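Local structure of transcriptional regulator (Cytophaga hutchinsonii, 3F0C) at residues I17-Q21 with A61-E66; Q67-F71 with F127-E131; F70-M74 with Y91-R95. The protein probably binds DNA as a dimeric TetR-family transcriptional regulator, with an N-terminal helix-turn-helix domain joined to an all-helical regulatory core. The contacts are given in a common frame with arbitrary orientation. Numbering follows the deposited sequence.

Contact 1 (I17-Q21 with A61-E66)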
ATOM      1  N   ILE A  17      -0.918   6.159 -31.436  1.00 36.16           N
ATOM      2  CA  ILE A  17      -0.810   6.283 -30.008  1.00 36.51           C
ATOM      3  C   ILE A  17      -1.773   7.375 -29.423  1.00 37.09           C
ATOM      4  O   ILE A  17      -2.426   7.180 -28.371  1.00 37.26           O
ATOM      5  CB  ILE A  17       0.638   6.560 -29.592  1.00 36.37           C
ATOM      6  CG1 ILE A  17       1.486   5.263 -29.621  1.00 36.66           C
ATOM      7  CG2 ILE A  17       0.673   7.153 -28.202  1.00 35.89           C
ATOM      8  CD1 ILE A  17       2.333   5.070 -30.860  1.00 35.44           C
ATOM      9  N   ASN A  18      -1.871   8.519 -30.083  1.00 36.98           N
ATOM     10  CA  ASN A  18      -2.649   9.616 -29.510  1.00 37.48           C
ATOM     11  C   ASN A  18      -4.177   9.324 -29.518  1.00 37.29           C
ATOM     12  O   ASN A  18      -4.899   9.534 -28.511  1.00 37.27           O
ATOM     13  CB  ASN A  18      -2.305  10.921 -30.235  1.00 37.71           C
ATOM     14  CG  ASN A  18      -0.871  11.388 -29.943  1.00 39.95           C
ATOM     15  OD1 ASN A  18       0.003  10.606 -29.517  1.00 43.55           O
ATOM     16  ND2 ASN A  18      -0.629  12.673 -30.157  1.00 43.01           N
ATOM     17  N   ALA A  19      -4.623   8.832 -30.675  1.00 36.27           N
ATOM     18  CA  ALA A  19      -5.932   8.338 -30.896  1.00 35.23           C
ATOM     19  C   ALA A  19      -6.229   7.423 -29.738  1.00 35.34           C
ATOM     20  O   ALA A  19      -7.162   7.648 -28.965  1.00 35.24           O
ATOM     21  CB  ALA A  19      -5.945   7.582 -32.221  1.00 34.22           C
ATOM     22  N   ALA A  20      -5.397   6.397 -29.610  1.00 36.12           N
ATOM     23  CA  ALA A  20      -5.571   5.369 -28.581  1.00 36.27           C
ATOM     24  C   ALA A  20      -5.695   5.999 -27.199  1.00 36.05           C
ATOM     25  O   ALA A  20      -6.583   5.667 -26.470  1.00 35.94           O
ATOM     26  CB  ALA A  20      -4.397   4.388 -28.623  1.00 35.50           C
ATOM     27  N   GLN A  21      -4.794   6.914 -26.872  1.00 36.44           N
ATOM     28  CA  GLN A  21      -4.766   7.582 -25.583  1.00 37.04           C
ATOM     29  C   GLN A  21      -6.114   8.176 -25.221  1.00 37.22           C
ATOM     30  O   GLN A  21      -6.633   7.990 -24.131  1.00 36.57           O
ATOM     31  CB  GLN A  21      -3.714   8.695 -25.621  1.00 37.31           C
ATOM     32  CG  GLN A  21      -3.635   9.512 -24.351  1.00 37.57           C
ATOM     33  CD  GLN A  21      -2.248  10.071 -24.079  1.00 40.06           C
ATOM     34  OE1 GLN A  21      -1.385  10.123 -24.958  1.00 44.23           O
ATOM     35  NE2 GLN A  21      -2.021  10.478 -22.846  1.00 41.84           N
ATOM     36  N   ALA A  61       1.829   1.120 -25.252  1.00 31.99           N
ATOM     37  CA  ALA A  61       2.481   2.243 -25.905  1.00 31.04           C
ATOM     38  C   ALA A  61       1.920   3.441 -25.214  1.00 31.02           C
ATOM     39  O   ALA A  61       2.648   4.300 -24.755  1.00 31.90           O
ATOM     40  CB  ALA A  61       2.178   2.276 -27.395  1.00 30.38           C
ATOM     41  N   VAL A  62       0.602   3.473 -25.078  1.00 30.66           N
ATOM     42  CA  VAL A  62      -0.023   4.576 -24.403  1.00 30.46           C
ATOM     43  C   VAL A  62       0.478   4.752 -22.971  1.00 30.95           C
ATOM     44  O   VAL A  62       0.579   5.889 -22.527  1.00 31.29           O
ATOM     45  CB  VAL A  62      -1.547   4.459 -24.358  1.00 30.32           C
ATOM     46  CG1 VAL A  62      -2.144   5.769 -23.789  1.00 28.27           C
ATOM     47  CG2 VAL A  62      -2.115   4.066 -25.756  1.00 29.60           C
ATOM     48  N   ILE A  63       0.749   3.652 -22.248  1.00 31.10           N
ATOM     49  CA  ILE A  63       1.269   3.757 -20.883  1.00 31.18           C
ATOM     50  C   ILE A  63       2.629   4.359 -20.974  1.00 32.06           C
ATOM     51  O   ILE A  63       2.948   5.286 -20.226  1.00 31.83           O
ATOM     52  CB  ILE A  63       1.450   2.414 -20.144  1.00 31.20           C
ATOM     53  CG1 ILE A  63       0.113   1.728 -19.921  1.00 31.18           C
ATOM     54  CG2 ILE A  63       2.127   2.636 -18.816  1.00 28.67           C
ATOM     55  CD1 ILE A  63      -0.930   2.625 -19.379  1.00 32.71           C
ATOM     56  N   LYS A  64       3.446   3.838 -21.883  1.00 32.96           N
ATOM     57  CA  LYS A  64       4.788   4.381 -21.993  1.00 34.11           C
ATOM     58  C   LYS A  64       4.747   5.858 -22.431  1.00 33.76           C
ATOM     59  O   LYS A  64       5.519   6.650 -21.907  1.00 34.31           O
ATOM     60  CB  LYS A  64       5.750   3.540 -22.856  1.00 34.41           C
ATOM     61  CG  LYS A  64       5.977   2.177 -22.168  1.00 38.35           C
ATOM     62  CD  LYS A  64       6.931   1.165 -22.887  1.00 43.28           C
ATOM     63  CE  LYS A  64       7.032  -0.235 -22.084  1.00 44.72           C
ATOM     64  NZ  LYS A  64       7.634  -0.161 -20.664  1.00 45.36           N
ATOM     65  N   LYS A  65       3.829   6.273 -23.302  1.00 33.14           N
ATOM     66  CA  LYS A  65       3.818   7.697 -23.659  1.00 32.51           C
ATOM     67  C   LYS A  65       3.579   8.501 -22.412  1.00 32.80           C
ATOM     68  O   LYS A  65       4.188   9.537 -22.233  1.00 33.20           O
ATOM     69  CB  LYS A  65       2.770   8.083 -24.705  1.00 31.98           C
ATOM     70  CG  LYS A  65       2.752   9.613 -25.028  1.00 30.20           C
ATOM     71  CD  LYS A  65       1.674  10.007 -26.062  1.00 29.38           C
ATOM     72  CE  LYS A  65       1.259  11.481 -25.976  1.00 28.60           C
ATOM     73  NZ  LYS A  65       0.487  11.975 -27.161  1.00 27.25           N
ATOM     74  N   GLU A  66       2.690   8.011 -21.557  1.00 33.09           N
ATOM     75  CA  GLU A  66       2.256   8.736 -20.365  1.00 33.26           C
ATOM     76  C   GLU A  66       3.398   8.811 -19.358  1.00 32.78           C
ATOM     77  O   GLU A  66       3.653   9.830 -18.750  1.00 32.11           O
ATOM     78  CB  GLU A  66       1.066   8.015 -19.736  1.00 33.76           C
ATOM     79  CG  GLU A  66       0.172   8.886 -18.897  1.00 35.76           C
ATOM     80  CD  GLU A  66      -0.723   9.754 -19.750  1.00 39.18           C
ATOM     81  OE1 GLU A  66      -0.994   9.360 -20.911  1.00 39.31           O
ATOM     82  OE2 GLU A  66      -1.146  10.832 -19.257  1.00 42.21           O
TER

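Contact 2 (Q67-F71 with F127-E131)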
ATOM      1  N   GLN A  67       4.105   7.717 -19.201  1.00 32.82           N
ATOM      2  CA  GLN A  67       5.273   7.735 -18.347  1.00 33.18           C
ATOM      3  C   GLN A  67       6.332   8.754 -18.795  1.00 33.40           C
ATOM      4  O   GLN A  67       6.950   9.435 -17.953  1.00 33.62           O
ATOM      5  CB  GLN A  67       5.861   6.349 -18.291  1.00 33.16           C
ATOM      6  CG  GLN A  67       4.904   5.414 -17.634  1.00 33.83           C
ATOM      7  CD  GLN A  67       5.492   4.091 -17.356  1.00 34.19           C
ATOM      8  OE1 GLN A  67       5.340   3.589 -16.259  1.00 32.52           O
ATOM      9  NE2 GLN A  67       6.185   3.501 -18.347  1.00 36.90           N
ATOM     10  N   ASN A  68       6.535   8.866 -20.110  1.00 32.94           N
ATOM     11  CA  ASN A  68       7.452   9.865 -20.649  1.00 32.66           C
ATOM     12  C   ASN A  68       6.959  11.306 -20.359  1.00 31.69           C
ATOM     13  O   ASN A  68       7.727  12.197 -19.981  1.00 32.15           O
ATOM     14  CB  ASN A  68       7.673   9.650 -22.152  1.00 33.02           C
ATOM     15  CG  ASN A  68       8.220   8.237 -22.490  1.00 34.90           C
ATOM     16  OD1 ASN A  68       9.178   7.732 -21.863  1.00 35.67           O
ATOM     17  ND2 ASN A  68       7.602   7.602 -23.499  1.00 35.95           N
ATOM     18  N   VAL A  69       5.672  11.543 -20.490  1.00 30.16           N
ATOM     19  CA  VAL A  69       5.163  12.871 -20.185  1.00 29.20           C
ATOM     20  C   VAL A  69       5.532  13.282 -18.732  1.00 29.14           C
ATOM     21  O   VAL A  69       5.676  14.467 -18.432  1.00 28.76           O
ATOM     22  CB  VAL A  69       3.602  12.970 -20.432  1.00 28.90           C
ATOM     23  CG1 VAL A  69       3.060  14.305 -19.961  1.00 26.85           C
ATOM     24  CG2 VAL A  69       3.249  12.699 -21.912  1.00 26.41           C
ATOM     25  N   PHE A  70       5.685  12.306 -17.840  1.00 28.89           N
ATOM     26  CA  PHE A  70       5.940  12.624 -16.453  1.00 28.58           C
ATOM     27  C   PHE A  70       7.337  13.163 -16.377  1.00 29.76           C
ATOM     28  O   PHE A  70       7.606  14.143 -15.679  1.00 29.92           O
ATOM     29  CB  PHE A  70       5.791  11.390 -15.576  1.00 27.82           C
ATOM     30  CG  PHE A  70       6.209  11.598 -14.160  1.00 24.83           C
ATOM     31  CD1 PHE A  70       5.475  12.418 -13.319  1.00 24.35           C
ATOM     32  CD2 PHE A  70       7.343  10.979 -13.664  1.00 22.36           C
ATOM     33  CE1 PHE A  70       5.856  12.610 -12.009  1.00 22.98           C
ATOM     34  CE2 PHE A  70       7.720  11.151 -12.360  1.00 20.79           C
ATOM     35  CZ  PHE A  70       6.998  11.959 -11.531  1.00 21.23           C
ATOM     36  N   PHE A  71       8.218  12.530 -17.133  1.00 30.99           N
ATOM     37  CA  PHE A  71       9.633  12.844 -17.094  1.00 32.45           C
ATOM     38  C   PHE A  71       9.964  14.175 -17.739  1.00 33.56           C
ATOM     39  O   PHE A  71      10.728  14.997 -17.210  1.00 33.26           O
ATOM     40  CB  PHE A  71      10.383  11.754 -17.809  1.00 32.35           C
ATOM     41  CG  PHE A  71      10.388  10.464 -17.078  1.00 34.86           C
ATOM     42  CD1 PHE A  71      10.730  10.411 -15.730  1.00 38.74           C
ATOM     43  CD2 PHE A  71      10.065   9.291 -17.713  1.00 36.72           C
ATOM     44  CE1 PHE A  71      10.760   9.182 -15.035  1.00 39.17           C
ATOM     45  CE2 PHE A  71      10.094   8.071 -17.015  1.00 38.18           C
ATOM     46  CZ  PHE A  71      10.442   8.021 -15.682  1.00 37.17           C
ATOM     47  N   PHE A 127      10.121   2.446 -13.676  1.00 39.90           N
ATOM     48  CA  PHE A 127       9.598   3.734 -13.252  1.00 38.84           C
ATOM     49  C   PHE A 127       9.890   3.985 -11.769  1.00 38.92           C
ATOM     50  O   PHE A 127      10.595   4.925 -11.432  1.00 39.43           O
ATOM     51  CB  PHE A 127       8.123   3.744 -13.513  1.00 38.30           C
ATOM     52  CG  PHE A 127       7.534   5.071 -13.487  1.00 37.94           C
ATOM     53  CD1 PHE A 127       7.441   5.808 -14.652  1.00 38.11           C
ATOM     54  CD2 PHE A 127       7.025   5.591 -12.311  1.00 37.21           C
ATOM     55  CE1 PHE A 127       6.876   7.062 -14.635  1.00 38.56           C
ATOM     56  CE2 PHE A 127       6.457   6.842 -12.288  1.00 37.71           C
ATOM     57  CZ  PHE A 127       6.374   7.581 -13.440  1.00 37.63           C
ATOM     58  N   LYS A 128       9.428   3.106 -10.889  1.00 38.65           N
ATOM     59  CA  LYS A 128       9.703   3.260  -9.486  1.00 38.94           C
ATOM     60  C   LYS A 128      11.194   3.453  -9.226  1.00 39.08           C
ATOM     61  O   LYS A 128      11.571   4.186  -8.313  1.00 39.42           O
ATOM     62  CB  LYS A 128       9.144   2.076  -8.699  1.00 39.34           C
ATOM     63  CG  LYS A 128       8.862   2.361  -7.206  1.00 39.91           C
ATOM     64  CD  LYS A 128       9.900   1.721  -6.307  1.00 41.33           C
ATOM     65  CE  LYS A 128       9.643   0.242  -6.095  1.00 41.83           C
ATOM     66  NZ  LYS A 128       8.947  -0.046  -4.790  1.00 42.90           N
ATOM     67  N   GLN A 129      12.052   2.833 -10.024  1.00 39.31           N
ATOM     68  CA  GLN A 129      13.477   3.082  -9.838  1.00 40.02           C
ATOM     69  C   GLN A 129      13.930   4.379 -10.448  1.00 38.84           C
ATOM     70  O   GLN A 129      14.637   5.117  -9.788  1.00 39.73           O
ATOM     71  CB  GLN A 129      14.382   1.913 -10.238  1.00 40.66           C
ATOM     72  CG  GLN A 129      14.898   1.148  -8.979  1.00 45.20           C
ATOM     73  CD  GLN A 129      16.037   0.125  -9.271  1.00 52.68           C
ATOM     74  OE1 GLN A 129      16.301  -0.244 -10.438  1.00 57.08           O
ATOM     75  NE2 GLN A 129      16.707  -0.352  -8.197  1.00 54.73           N
ATOM     76  N   LYS A 130      13.501   4.714 -11.651  1.00 37.55           N
ATOM     77  CA  LYS A 130      13.808   6.043 -12.164  1.00 36.59           C
ATOM     78  C   LYS A 130      13.378   7.099 -11.174  1.00 36.14           C
ATOM     79  O   LYS A 130      14.076   8.086 -10.961  1.00 35.88           O
ATOM     80  CB  LYS A 130      13.159   6.296 -13.513  1.00 36.57           C
ATOM     81  CG  LYS A 130      14.153   6.157 -14.655  1.00 37.29           C
ATOM     82  CD  LYS A 130      13.714   6.851 -15.917  1.00 39.14           C
ATOM     83  CE  LYS A 130      12.822   5.944 -16.755  1.00 42.51           C
ATOM     84  NZ  LYS A 130      13.556   4.838 -17.438  1.00 45.10           N
ATOM     85  N   GLU A 131      12.248   6.841 -10.524  1.00 35.72           N
ATOM     86  CA  GLU A 131      11.615   7.793  -9.634  1.00 35.24           C
ATOM     87  C   GLU A 131      12.429   7.993  -8.397  1.00 34.50           C
ATOM     88  O   GLU A 131      12.635   9.117  -7.969  1.00 34.18           O
ATOM     89  CB  GLU A 131      10.243   7.266  -9.252  1.00 35.84           C
ATOM     90  CG  GLU A 131       9.308   8.266  -8.547  1.00 37.79           C
ATOM     91  CD  GLU A 131       7.904   7.709  -8.327  1.00 40.24           C
ATOM     92  OE1 GLU A 131       7.578   6.630  -8.903  1.00 44.03           O
ATOM     93  OE2 GLU A 131       7.129   8.329  -7.559  1.00 40.33           O
TER

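Contact 3 (F70-M74 with Y91-R95)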
ATOM      1  N   PHE A  70       5.685  12.306 -17.840  1.00 28.89           N
ATOM      2  CA  PHE A  70       5.940  12.624 -16.453  1.00 28.58           C
ATOM      3  C   PHE A  70       7.337  13.163 -16.377  1.00 29.76           C
ATOM      4  O   PHE A  70       7.606  14.143 -15.679  1.00 29.92           O
ATOM      5  CB  PHE A  70       5.791  11.390 -15.576  1.00 27.82           C
ATOM      6  CG  PHE A  70       6.209  11.598 -14.160  1.00 24.83           C
ATOM      7  CD1 PHE A  70       5.475  12.418 -13.319  1.00 24.35           C
ATOM      8  CD2 PHE A  70       7.343  10.979 -13.664  1.00 22.36           C
ATOM      9  CE1 PHE A  70       5.856  12.610 -12.009  1.00 22.98           C
ATOM     10  CE2 PHE A  70       7.720  11.151 -12.360  1.00 20.79           C
ATOM     11  CZ  PHE A  70       6.998  11.959 -11.531  1.00 21.23           C
ATOM     12  N   PHE A  71       8.218  12.530 -17.133  1.00 30.99           N
ATOM     13  CA  PHE A  71       9.633  12.844 -17.094  1.00 32.45           C
ATOM     14  C   PHE A  71       9.964  14.175 -17.739  1.00 33.56           C
ATOM     15  O   PHE A  71      10.728  14.997 -17.210  1.00 33.26           O
ATOM     16  CB  PHE A  71      10.383  11.754 -17.809  1.00 32.35           C
ATOM     17  CG  PHE A  71      10.388  10.464 -17.078  1.00 34.86           C
ATOM     18  CD1 PHE A  71      10.730  10.411 -15.730  1.00 38.74           C
ATOM     19  CD2 PHE A  71      10.065   9.291 -17.713  1.00 36.72           C
ATOM     20  CE1 PHE A  71      10.760   9.182 -15.035  1.00 39.17           C
ATOM     21  CE2 PHE A  71      10.094   8.071 -17.015  1.00 38.18           C
ATOM     22  CZ  PHE A  71      10.442   8.021 -15.682  1.00 37.17           C
ATOM     23  N   ASP A  72       9.384  14.376 -18.902  1.00 35.13           N
ATOM     24  CA  ASP A  72       9.346  15.680 -19.503  1.00 37.01           C
ATOM     25  C   ASP A  72       8.921  16.806 -18.543  1.00 37.67           C
ATOM     26  O   ASP A  72       9.527  17.874 -18.512  1.00 38.39           O
ATOM     27  CB  ASP A  72       8.389  15.636 -20.693  1.00 37.92           C
ATOM     28  CG  ASP A  72       9.007  14.971 -21.912  1.00 40.25           C
ATOM     29  OD1 ASP A  72      10.047  14.279 -21.758  1.00 42.98           O
ATOM     30  OD2 ASP A  72       8.463  15.164 -23.027  1.00 43.90           O
ATOM     31  N   GLU A  73       7.876  16.599 -17.773  1.00 38.41           N
ATOM     32  CA  GLU A  73       7.452  17.648 -16.886  1.00 39.40           C
ATOM     33  C   GLU A  73       8.425  17.780 -15.717  1.00 39.65           C
ATOM     34  O   GLU A  73       8.595  18.871 -15.184  1.00 39.40           O
ATOM     35  CB  GLU A  73       6.048  17.371 -16.377  1.00 40.10           C
ATOM     36  CG  GLU A  73       5.285  18.640 -16.073  1.00 42.93           C
ATOM     37  CD  GLU A  73       4.753  19.308 -17.339  1.00 47.14           C
ATOM     38  OE1 GLU A  73       4.935  18.716 -18.437  1.00 49.79           O
ATOM     39  OE2 GLU A  73       4.141  20.413 -17.243  1.00 49.26           O
HETATM   40  N   MSE A  74       9.037  16.664 -15.309  1.00 40.02           N
HETATM   41  CA  MSE A  74      10.037  16.669 -14.249  1.00 40.38           C
HETATM   42  C   MSE A  74      11.245  17.472 -14.642  1.00 39.96           C
HETATM   43  O   MSE A  74      11.734  18.316 -13.878  1.00 39.35           O
HETATM   44  CB  MSE A  74      10.486  15.255 -13.945  1.00 41.01           C
HETATM   45  CG  MSE A  74       9.582  14.562 -13.001  1.00 43.60           C
HETATM   46 SE   MSE A  74       9.373  15.595 -11.323  0.95 51.56          SE
HETATM   47  CE  MSE A  74      10.452  14.546 -10.064  1.00 49.22           C
ATOM     48  N   TYR A  91       7.052  17.877  -7.301  1.00 48.04           N
ATOM     49  CA  TYR A  91       7.162  16.491  -7.720  1.00 47.62           C
ATOM     50  C   TYR A  91       5.995  15.668  -7.240  1.00 46.79           C
ATOM     51  O   TYR A  91       5.384  14.908  -7.994  1.00 45.81           O
ATOM     52  CB  TYR A  91       8.473  15.883  -7.177  1.00 48.00           C
ATOM     53  CG  TYR A  91       8.401  14.407  -6.886  1.00 47.88           C
ATOM     54  CD1 TYR A  91       8.198  13.480  -7.911  1.00 49.29           C
ATOM     55  CD2 TYR A  91       8.526  13.942  -5.601  1.00 46.75           C
ATOM     56  CE1 TYR A  91       8.123  12.127  -7.653  1.00 48.95           C
ATOM     57  CE2 TYR A  91       8.464  12.603  -5.318  1.00 47.82           C
ATOM     58  CZ  TYR A  91       8.256  11.681  -6.339  1.00 49.35           C
ATOM     59  OH  TYR A  91       8.180  10.320  -6.038  1.00 47.65           O
ATOM     60  N   VAL A  92       5.718  15.802  -5.956  1.00 46.31           N
ATOM     61  CA  VAL A  92       4.607  15.090  -5.386  1.00 46.04           C
ATOM     62  C   VAL A  92       3.338  15.397  -6.190  1.00 45.80           C
ATOM     63  O   VAL A  92       2.618  14.470  -6.568  1.00 45.47           O
ATOM     64  CB  VAL A  92       4.369  15.428  -3.913  1.00 45.74           C
ATOM     65  CG1 VAL A  92       3.302  14.522  -3.364  1.00 45.89           C
ATOM     66  CG2 VAL A  92       5.618  15.250  -3.114  1.00 45.34           C
ATOM     67  N   LYS A  93       3.088  16.678  -6.478  1.00 45.57           N
ATOM     68  CA  LYS A  93       1.908  17.058  -7.270  1.00 45.65           C
ATOM     69  C   LYS A  93       1.932  16.347  -8.606  1.00 45.23           C
ATOM     70  O   LYS A  93       0.907  15.873  -9.096  1.00 44.97           O
ATOM     71  CB  LYS A  93       1.836  18.566  -7.488  1.00 45.93           C
ATOM     72  CG  LYS A  93       1.575  19.414  -6.181  1.00 48.80           C
ATOM     73  CD  LYS A  93       1.519  20.992  -6.371  1.00 50.99           C
ATOM     74  CE  LYS A  93       1.231  21.740  -5.022  1.00 51.82           C
ATOM     75  NZ  LYS A  93       1.189  23.245  -5.132  1.00 52.50           N
ATOM     76  N   LEU A  94       3.110  16.269  -9.199  1.00 44.80           N
ATOM     77  CA  LEU A  94       3.189  15.781 -10.535  1.00 44.57           C
ATOM     78  C   LEU A  94       2.991  14.283 -10.462  1.00 44.41           C
ATOM     79  O   LEU A  94       2.272  13.702 -11.285  1.00 46.13           O
ATOM     80  CB  LEU A  94       4.526  16.122 -11.134  1.00 44.56           C
ATOM     81  CG  LEU A  94       4.600  15.966 -12.643  1.00 46.41           C
ATOM     82  CD1 LEU A  94       3.607  16.907 -13.244  1.00 46.53           C
ATOM     83  CD2 LEU A  94       6.049  16.234 -13.227  1.00 47.27           C
ATOM     84  N   ARG A  95       3.626  13.640  -9.487  1.00 42.47           N
ATOM     85  CA  ARG A  95       3.483  12.197  -9.321  1.00 40.37           C
ATOM     86  C   ARG A  95       2.015  11.835  -9.121  1.00 39.30           C
ATOM     87  O   ARG A  95       1.518  10.855  -9.678  1.00 38.89           O
ATOM     88  CB  ARG A  95       4.313  11.707  -8.132  1.00 40.41           C
ATOM     89  CG  ARG A  95       4.415  10.196  -8.027  1.00 38.72           C
ATOM     90  CD  ARG A  95       4.670   9.562  -9.385  1.00 39.02           C
ATOM     91  NE  ARG A  95       4.864   8.119  -9.289  1.00 38.15           N
ATOM     92  CZ  ARG A  95       3.932   7.219  -9.588  1.00 37.88           C
ATOM     93  NH1 ARG A  95       4.197   5.924  -9.470  1.00 37.81           N
ATOM     94  NH2 ARG A  95       2.737   7.612 -10.004  1.00 37.06           N
TER

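Contact 1 (I17-Q21 with A61-E66)
Helix 12-27, the first of the probable DNA-binding domain, crosses helix 55-78 almost at a right angle (92°), with the axes of the short segments 9.5 Å apart. Ala-61 opens the interface: its CB meets Ile-17 CG1 at 3.8 Å, and Phe-52 also touches both side chains. Val-62 sits closest to the partner backbone, its CA 5.7 Å from Gln-21 CA; Val-62 CG2 packs on Ala-20 CB at 3.7 Å and Val-62 CG1 lies 3.7 Å from Gln-21 CA. One turn on, the extended Lys-65 lays its CD 3.7 Å from Ile-17 CG2 and carries NZ to Asn-18 OD1, a 2.8 Å hydrogen bond. Glu-66 brings OE1 within 2.5 Å of Gln-21 NE2, but the angle is too poor for a hydrogen bond; its side chain also reaches helix 84-106. Mainly apolar packing, the aliphatic parts of Gln-21 and Lys-65 included, thus joins the probable DNA-binding domain to helix 55-78, with one hydrogen bond between the segments at the partly exposed side.

Contact 2 (Q67-F71 with F127-E131)
Aromatic rings span the gap between helix 55-78 and helix 118-145, whose segments run nearly parallel (4°) with axes a wide 12.1 Å apart. Phe-127 is the centre of the cluster. Its ring centroid lies 5.5 Å from that of Phe-70 and 5.4 Å from that of Phe-71, the planes inclined by 40° and 41°, so both pairs are oblique; the closest atoms are Phe-70 CD2 to Phe-127 CZ at 3.5 Å and Phe-71 CZ to Phe-127 CE1 at 3.8 Å. Aliphatic packing adds Lys-130, whose CE comes within 3.3 Å of Phe-71 CZ. The polar share is small: Gln-67 OE1 approaches Phe-127 CD1 at 3.5 Å, and no hydrogen bond crosses between the segments. Helix 84-106 completes the cluster, with His-98 meeting the rings of Phe-70 and Phe-127. Beyond Phe-127, helix 118-145 rests on helix 153-174 through Lys-128 and Glu-131, and Lys-128 also packs on Tyr-174 of the second subunit.

Contact 3 (F70-M74 with Y91-R95)
This is antiparallel helix packing within the all-helical core of a TetR-family regulator: helices 55-78 and 84-106, consecutive in the chain, meet at 162° with their segment axes 10.6 Å apart. Leu-94 is the central side chain. In the t,p rotamer it points into the partner helix, where Leu-94 CD2 lies 3.6 Å from Phe-70 O and 3.7 Å from Met-74 N, the two ends of an intrahelical hydrogen bond, so the methyl presses against the backbone itself. Phe-70 leaves its helix sideways, but its t rotamer carries the ring across, setting CE1 3.6 Å from Leu-94 CG. The edge of that ring faces Arg-95 N, 3.5 Å from Phe-70 CE1, and Tyr-91 CE1, 4.0 Å from Phe-70 CZ. Met-74, here selenomethionine, folds back through two m angles, which brings its tip to Tyr-91 in a Met-aromatic contact: SE is 5.5 Å from the centroid of the Tyr-91 ring and 75° off its normal. The chi1 of Tyr-91, 149°, falls between wells; its OH hydrogen-bonds to Glu-131, which also takes the salt bridge from Arg-95 NE, so the polar ends of both side chains are held by helix 118-145. Glu-73 starts toward Leu-94, but a p turn at chi2 leads its carboxylate away, leaving the aliphatic base to pack. The tightest approaches are both 3.3 Å: Glu-73 CB to Leu-94 CD2, and Met-74 CE to Tyr-91 CD1.

How the contacts relate
Helix 55-78 serves all three contacts, contacts 2 and 3 from overlapping turns. Contact 1 ties it to helix 12-27 of the probable DNA-binding domain; contacts 2 and 3, centred about 15 Å and 17 Å from the centre of contact 1, seat its following turns in the core. Those two share Phe-70 and Phe-71, and their centres are about 8 Å apart. They are also joined directly: Glu-131 OE2 lies 2.9 Å from Arg-95 NE in a salt bridge and 2.7 Å from Tyr-91 OH in a probable hydrogen bond. In TetR itself the corresponding helix relays ligand binding to the DNA-binding domain; a similar route is possible here, though no ligand is identified.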